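MaoC-like dehydratase (Rhodospirillum rubrum, PDB 3EXZ) is probably a HotDog-fold lyase of the MaoC-like dehydratase family, adding or removing water on an enoyl-thioester type of substrate. Local coordinates at residues D96-E101 / S123-Q128. Residues are numbered along the deposited sequence; the frame is centred on the assembly and turned at random.
Sequences DELHVE and SDTLNQ
In the antiparallel sheet of this HotDog fold, His99 and Glu101 on strand 97-109 pair with Leu126 and Asp124 on strand 116-126, near the open end of a long beta hairpin. Both pairs are of the hydrogen-bonded kind: Leu126 N reaches His99 O at 3.0 Å, and Glu101 N reaches Asp124 O at 2.9 Å, each bond returned by its partner. Between them Val100 faces Thr125 as a non-hydrogen-bonded pair, methyl against methyl, with CG2 of each 4.0 Å apart, while Val100 CG1 rests on Ser123 CB at 3.6 Å. On the face of His99, Glu101 and Leu126, CD1 of Leu126 touches both partners of a His-carboxylate hydrogen bond, 3.7 Å from His99 CE1, approaching the ring obliquely, and 3.5 Å from Glu101 OE2. His99 CG sits between its backbone N and carbonyl carbon (chi1 74°). The imidazole NE2 donates a nearly straight 3.1 Å bond to Glu101 OE2, which lies in the ring plane although it is approached from above its own carboxylate plane. That bond probably limits rotation of the ring. Past Leu126 the ladder gives way to side-chain bonding. The Gln128 chain is bent at chi2 (-95°); its OE1 accepts from Glu97 N at 2.8 Å, the donor standing above the amide carbonyl plane, while its NE2 binds Gly95 O. Asp96 and Asn127 run side by side; Asp96 OD2 accepts from Arg93 N, and Asn127 ND2 donates to Glu131 OE1. Strand 13-20 flanks 97-101 and strand 132-143 flanks 123-126, with Arg135 forming a salt bridge to Asp124. Helix 57-72 packs against the face of Val100 and Thr125, where Leu67 and Leu68 meet Val100 and Thr64 bonds to the Thr125 hydroxyl.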
# COMPACT_ATOMS: atom_id res chain seq x y z
N ASP A 96 -12.20 -0.19 15.50
CA ASP A 96 -10.96 0.51 15.83
C ASP A 96 -10.93 1.98 15.44
O ASP A 96 -11.41 2.35 14.37
CB ASP A 96 -9.76 -0.21 15.17
CG ASP A 96 -9.25 -1.41 15.97
OD1 ASP A 96 -9.86 -1.77 17.00
OD2 ASP A 96 -8.22 -2.00 15.57
N GLU A 97 -10.41 2.82 16.33
CA GLU A 97 -10.26 4.24 16.01
C GLU A 97 -8.80 4.43 15.60
O GLU A 97 -7.88 4.24 16.40
CB GLU A 97 -10.53 5.14 17.21
CG GLU A 97 -12.00 5.31 17.53
CD GLU A 97 -12.65 6.47 16.79
OE1 GLU A 97 -12.06 7.56 16.80
OE2 GLU A 97 -13.75 6.28 16.22
N LEU A 98 -8.59 4.80 14.34
CA LEU A 98 -7.25 5.02 13.84
C LEU A 98 -6.92 6.50 13.65
O LEU A 98 -7.78 7.31 13.30
CB LEU A 98 -7.05 4.33 12.48
CG LEU A 98 -7.46 2.86 12.35
CD1 LEU A 98 -7.14 2.34 10.95
CD2 LEU A 98 -6.74 2.02 13.41
N HIS A 99 -5.66 6.83 13.91
CA HIS A 99 -5.15 8.16 13.63
C HIS A 99 -3.68 7.93 13.28
O HIS A 99 -3.10 6.90 13.64
CB HIS A 99 -5.28 9.12 14.81
CG HIS A 99 -4.31 8.86 15.90
ND1 HIS A 99 -4.43 7.79 16.76
CD2 HIS A 99 -3.17 9.51 16.24
CE1 HIS A 99 -3.40 7.79 17.59
NE2 HIS A 99 -2.62 8.82 17.29
N VAL A 100 -3.08 8.86 12.55
CA VAL A 100 -1.69 8.68 12.16
C VAL A 100 -0.76 9.69 12.79
O VAL A 100 -1.08 10.88 12.89
CB VAL A 100 -1.54 8.77 10.63
CG1 VAL A 100 -0.12 8.35 10.22
CG2 VAL A 100 -2.59 7.90 9.94
N GLU A 101 0.39 9.20 13.26
CA GLU A 101 1.44 10.05 13.83
C GLU A 101 2.68 10.00 12.90
O GLU A 101 3.35 8.97 12.78
CB GLU A 101 1.81 9.59 15.24
CG GLU A 101 0.83 10.09 16.29
CD GLU A 101 1.10 9.53 17.68
OE1 GLU A 101 2.24 9.07 17.92
OE2 GLU A 101 0.16 9.54 18.52
N SER A 123 5.28 7.33 9.12
CA SER A 123 3.92 7.41 9.63
C SER A 123 3.52 6.12 10.34
O SER A 123 3.60 5.03 9.78
CB SER A 123 2.94 7.66 8.49
OG SER A 123 3.30 8.83 7.77
N ASP A 124 3.11 6.25 11.60
CA ASP A 124 2.66 5.12 12.39
C ASP A 124 1.15 5.28 12.57
O ASP A 124 0.68 6.29 13.10
CB ASP A 124 3.35 5.08 13.75
CG ASP A 124 4.77 4.54 13.68
OD1 ASP A 124 5.44 4.50 14.74
OD2 ASP A 124 5.22 4.15 12.58
N THR A 125 0.39 4.31 12.08
CA THR A 125 -1.06 4.32 12.21
C THR A 125 -1.35 3.54 13.48
O THR A 125 -0.95 2.38 13.63
CB THR A 125 -1.72 3.66 11.00
OG1 THR A 125 -1.05 4.10 9.82
CG2 THR A 125 -3.21 4.07 10.92
N LEU A 126 -2.04 4.18 14.41
CA LEU A 126 -2.34 3.57 15.69
C LEU A 126 -3.83 3.47 15.98
O LEU A 126 -4.62 4.30 15.51
CB LEU A 126 -1.73 4.42 16.82
CG LEU A 126 -0.32 5.02 16.65
CD1 LEU A 126 -0.10 6.11 17.69
CD2 LEU A 126 0.72 3.93 16.78
N ASN A 127 -4.21 2.44 16.73
CA ASN A 127 -5.59 2.31 17.16
C ASN A 127 -5.70 2.93 18.57
O ASN A 127 -4.71 3.44 19.11
CB ASN A 127 -6.08 0.86 17.18
CG ASN A 127 -5.20 -0.06 17.99
OD1 ASN A 127 -4.54 0.36 18.93
ND2 ASN A 127 -5.21 -1.34 17.62
N GLN A 128 -6.88 2.87 19.17
CA GLN A 128 -7.13 3.46 20.48
C GLN A 128 -6.34 2.84 21.63
O GLN A 128 -6.27 3.40 22.72
CB GLN A 128 -8.62 3.42 20.81
CG GLN A 128 -9.24 2.04 20.72
CD GLN A 128 -9.87 1.78 19.37
OE1 GLN A 128 -9.18 1.47 18.39
NE2 GLN A 128 -11.19 1.93 19.31
O HOH W 1 -6.12 -3.19 15.75